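Local coordinates for cycloserine biosynthesis protein DcsG (Streptomyces lavendulae, PDB 6JIL) that catalyses the ATP- and magnesium-dependent cyclisation of O-ureido-D-serine to the antibiotic D-cycloserine, as a monomeric ligase of the ATP-grasp family, at residues 78-83 with 291-296; 101-106 with 233-238. All coordinates share one frame; numbering follows the deposited sequence.

Interaction 1 (78-83 with 291-296); sequences RLITPM and QALAER
The last turn of helix 285-296 meets the edge of the N-terminal parallel sheet, where Arg-78 and Ile-80, at and just past strand 78-79, face Arg-296 and Leu-293. Arg-78 runs straight out from CG to NE, with CG anti to the backbone N (chi1 176°), and this reach brings its guanidinium to the helix end. Arg-78 NH1 donates to Arg-296 O at 2.7 Å, with an N-H...O angle of 156°. The oxygen lies at the guanidinium edge, close to its plane, whereas the donor stands above the carbonyl plane. Ile-80 CD1 covers one face of the same guanidinium, 4.2 Å above its centre. The Arg-296 side chain crosses that of Arg-78 at roughly a right angle, but the two guanidinium planes are tilted by just 14°. A water bridges the pair: it donates to Ile-80 O, accepts from Arg-296 NH1 at 2.7 Å and takes a weak bond from Arg-78 NH2. Arg-296 NH2 turns to Pro-249 O and forms a salt bridge with Asp-193, which probably eases the proximity of two positive charges. Beneath this polar layer Ile-80 CG2 packs on Leu-293 CD2 at 4.3 Å. The side-chain bond to a carbonyl at the end of the last turn joins the final helix, within the ATP-grasp range, to the outermost strand of the N-terminal parallel sheet.

Interaction 2 (101-106 with 233-238); sequences HGVPVI and AAAALA
Val-103 carries this contact, its CB directed at the flank of helix 227-244 and its two methyl groups dividing the helix surface between them. From CB, the CG1 branch lies anti to the backbone N (chi1 178°) and reaches Ala-236, whose CB is 4.0 Å from CG1. The other branch, CG2, is set beside the backbone N and rests on the peptide between Ala-235 and Ala-236: it comes within 3.7 Å of Ala-235 O and 3.8 Å of Ala-236 CA. CG2 also touches the methyl group of Ala-235, at 4.1 Å from its CB. The valine therefore meets backbone as much as side chain, because the short alanines let it come close to the helix; the CA atoms of Val-103 and Ala-236 are 5.9 Å apart. No hydrogen bond crosses between the segments, and the contact is purely van der Waals. Val-103 follows directly on a Schellman motif that ends helix 94-100, with Gly-102 at positive phi as its C-prime residue and Val-103 N bonded to Leu-98 O. The chain then runs on beside strand 265-271, where Pro-104 and Ile-106 share backbone hydrogen bonds with Val-267, and Ile-106 touches the bound ADP. Val-103 itself also packs on Val-267, and on Ala-239 one turn further along the helix. Ala-236 has Met-270 of the same strand as a neighbour, and its side chain lies about 10 Å from that of the magnesium ligand Glu-269.

The two contacts share no secondary-structure element, and their centres are 23 Å apart. Interaction 1 is partly buried and away from the annotated sites; it joins the N-terminal parallel sheet to the final helix, using charged groups, a helix-end carbonyl and a water, with a small apolar patch below. Interaction 2 is the more buried, although its interface is smaller, 124 against 207 Å², and wholly apolar in its side chains. It brings the linker entering strand 109-111 against a helix within the ATP-grasp region, on a segment that reaches the nucleotide pocket. In sequence, both segments of interaction 2 fall between those of interaction 1.

Interaction 1 (78-83 with 291-296)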
# COMPACT_ATOMS: atom_id res chain seq x y z
N ARG A 78 18.42 -13.21 -0.66
CA ARG A 78 18.11 -12.04 0.16
C ARG A 78 16.94 -11.19 -0.32
O ARG A 78 16.86 -10.81 -1.50
CB ARG A 78 19.36 -11.15 0.28
CG ARG A 78 19.11 -9.86 1.03
CD ARG A 78 20.20 -8.83 0.78
NE ARG A 78 19.86 -7.54 1.39
CZ ARG A 78 20.58 -6.43 1.26
NH1 ARG A 78 21.69 -6.44 0.54
NH2 ARG A 78 20.18 -5.31 1.85
N LEU A 79 16.03 -10.86 0.58
CA LEU A 79 14.89 -10.01 0.24
C LEU A 79 15.21 -8.58 0.68
O LEU A 79 15.56 -8.36 1.83
CB LEU A 79 13.62 -10.48 0.95
CG LEU A 79 13.14 -11.91 0.69
CD1 LEU A 79 11.97 -12.19 1.60
CD2 LEU A 79 12.74 -12.07 -0.77
N ILE A 80 15.10 -7.63 -0.24
CA ILE A 80 15.37 -6.23 0.11
C ILE A 80 14.43 -5.84 1.25
O ILE A 80 14.83 -5.15 2.19
CB ILE A 80 15.17 -5.28 -1.09
CG1 ILE A 80 16.18 -5.62 -2.20
CG2 ILE A 80 15.36 -3.84 -0.66
CD1 ILE A 80 17.63 -5.62 -1.73
N THR A 81 13.18 -6.28 1.16
CA THR A 81 12.21 -6.03 2.21
C THR A 81 12.08 -7.38 2.92
O THR A 81 11.40 -8.28 2.43
CB THR A 81 10.82 -5.63 1.65
OG1 THR A 81 10.36 -6.63 0.73
CG2 THR A 81 10.90 -4.28 0.95
N PRO A 82 12.77 -7.54 4.07
CA PRO A 82 12.74 -8.79 4.84
C PRO A 82 11.33 -9.17 5.28
O PRO A 82 10.46 -8.31 5.40
CB PRO A 82 13.67 -8.50 6.02
CG PRO A 82 13.55 -7.01 6.18
CD PRO A 82 13.59 -6.53 4.76
N MSE A 83 11.12 -10.46 5.55
CA MSE A 83 9.81 -10.97 5.93
C MSE A 83 9.03 -10.18 6.97
O MSE A 83 7.85 -9.90 6.76
CB MSE A 83 9.93 -12.44 6.36
CG MSE A 83 10.26 -13.35 5.19
SE MSE A 83 8.86 -13.36 3.85
CE MSE A 83 9.27 -11.75 2.89
N GLN A 291 19.47 4.01 -7.35
CA GLN A 291 20.62 4.33 -6.52
C GLN A 291 20.47 3.76 -5.12
O GLN A 291 21.42 3.19 -4.58
CB GLN A 291 20.83 5.85 -6.46
CG GLN A 291 21.41 6.43 -7.75
CD GLN A 291 21.62 7.93 -7.68
OE1 GLN A 291 20.67 8.69 -7.54
NE2 GLN A 291 22.87 8.35 -7.78
N ALA A 292 19.28 3.91 -4.54
CA ALA A 292 19.01 3.38 -3.21
C ALA A 292 19.23 1.86 -3.25
O ALA A 292 19.80 1.29 -2.32
CB ALA A 292 17.57 3.69 -2.81
N LEU A 293 18.78 1.22 -4.33
CA LEU A 293 18.96 -0.22 -4.47
C LEU A 293 20.44 -0.55 -4.64
O LEU A 293 20.91 -1.57 -4.14
CB LEU A 293 18.17 -0.75 -5.67
CG LEU A 293 16.64 -0.85 -5.52
CD1 LEU A 293 16.03 -1.42 -6.79
CD2 LEU A 293 16.30 -1.75 -4.34
N ALA A 294 21.17 0.32 -5.34
CA ALA A 294 22.60 0.11 -5.57
C ALA A 294 23.38 0.15 -4.26
O ALA A 294 24.43 -0.48 -4.13
CB ALA A 294 23.15 1.16 -6.53
N GLU A 295 22.87 0.91 -3.30
CA GLU A 295 23.53 1.01 -2.00
C GLU A 295 23.32 -0.26 -1.17
O GLU A 295 24.20 -0.64 -0.40
CB GLU A 295 23.00 2.23 -1.24
CG GLU A 295 24.07 3.22 -0.83
CD GLU A 295 24.83 3.79 -2.02
OE1 GLU A 295 25.45 3.01 -2.76
OE2 GLU A 295 24.80 5.02 -2.21
N ARG A 296 22.18 -0.91 -1.34
CA ARG A 296 21.86 -2.14 -0.62
C ARG A 296 22.67 -3.32 -1.12
O ARG A 296 22.92 -4.27 -0.39
CB ARG A 296 20.38 -2.49 -0.77
CG ARG A 296 19.45 -1.39 -0.35
CD ARG A 296 19.04 -1.55 1.08
NE ARG A 296 18.66 -0.27 1.64
CZ ARG A 296 17.72 -0.10 2.56
NH1 ARG A 296 17.07 -1.15 3.04
NH2 ARG A 296 17.45 1.12 3.01
O HOH W 1 17.32 -3.82 2.48

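Interaction 2 (101-106 with 233-238)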
# COMPACT_ATOMS: atom_id res chain seq x y z
N HIS A 101 2.27 5.54 17.35
CA HIS A 101 3.50 6.33 17.26
C HIS A 101 3.21 7.81 17.04
O HIS A 101 4.09 8.57 16.66
CB HIS A 101 4.39 5.83 16.12
CG HIS A 101 5.18 4.60 16.46
ND1 HIS A 101 4.59 3.37 16.68
CD2 HIS A 101 6.51 4.42 16.62
CE1 HIS A 101 5.53 2.49 16.98
NE2 HIS A 101 6.70 3.10 16.95
N GLY A 102 1.96 8.21 17.25
CA GLY A 102 1.64 9.62 17.07
C GLY A 102 1.34 10.04 15.64
O GLY A 102 1.05 11.21 15.40
N VAL A 103 1.42 9.11 14.70
CA VAL A 103 1.13 9.42 13.30
C VAL A 103 -0.38 9.51 13.10
O VAL A 103 -1.12 8.57 13.42
CB VAL A 103 1.65 8.32 12.34
CG1 VAL A 103 1.27 8.66 10.90
CG2 VAL A 103 3.15 8.17 12.49
N PRO A 104 -0.86 10.65 12.58
CA PRO A 104 -2.30 10.85 12.34
C PRO A 104 -2.85 9.94 11.25
O PRO A 104 -2.39 9.97 10.12
CB PRO A 104 -2.38 12.33 11.95
CG PRO A 104 -1.07 12.55 11.26
CD PRO A 104 -0.09 11.83 12.16
N VAL A 105 -3.84 9.12 11.60
CA VAL A 105 -4.43 8.22 10.63
C VAL A 105 -5.95 8.34 10.62
O VAL A 105 -6.54 8.90 11.54
CB VAL A 105 -4.07 6.74 10.94
CG1 VAL A 105 -2.57 6.58 11.02
CG2 VAL A 105 -4.71 6.31 12.25
N ILE A 106 -6.57 7.80 9.58
CA ILE A 106 -8.01 7.82 9.47
C ILE A 106 -8.55 6.93 10.57
O ILE A 106 -8.06 5.81 10.75
CB ILE A 106 -8.48 7.26 8.11
CG1 ILE A 106 -8.11 8.22 6.98
CG2 ILE A 106 -9.99 6.99 8.14
CD1 ILE A 106 -8.52 7.74 5.59
N ALA A 233 4.09 12.13 6.21
CA ALA A 233 4.58 10.96 5.50
C ALA A 233 5.88 10.45 6.12
O ALA A 233 6.04 9.25 6.31
CB ALA A 233 4.82 11.31 4.03
N ALA A 234 6.80 11.36 6.41
CA ALA A 234 8.09 11.01 6.99
C ALA A 234 7.95 10.44 8.40
O ALA A 234 8.78 9.64 8.83
CB ALA A 234 9.02 12.22 7.03
N ALA A 235 6.90 10.85 9.11
CA ALA A 235 6.67 10.34 10.46
C ALA A 235 6.17 8.91 10.35
O ALA A 235 6.58 8.05 11.13
CB ALA A 235 5.63 11.19 11.18
N ALA A 236 5.30 8.67 9.38
CA ALA A 236 4.76 7.34 9.16
C ALA A 236 5.89 6.36 8.85
O ALA A 236 5.90 5.24 9.34
CB ALA A 236 3.76 7.38 8.00
N LEU A 237 6.85 6.80 8.03
CA LEU A 237 7.99 5.96 7.66
C LEU A 237 8.89 5.71 8.87
O LEU A 237 9.34 4.59 9.09
CB LEU A 237 8.79 6.63 6.53
CG LEU A 237 8.11 6.66 5.15
CD1 LEU A 237 8.90 7.52 4.18
CD2 LEU A 237 7.99 5.24 4.62
N ALA A 238 9.16 6.76 9.64
CA ALA A 238 10.01 6.62 10.81
C ALA A 238 9.34 5.68 11.82
O ALA A 238 10.00 4.87 12.46
CB ALA A 238 10.28 7.98 11.44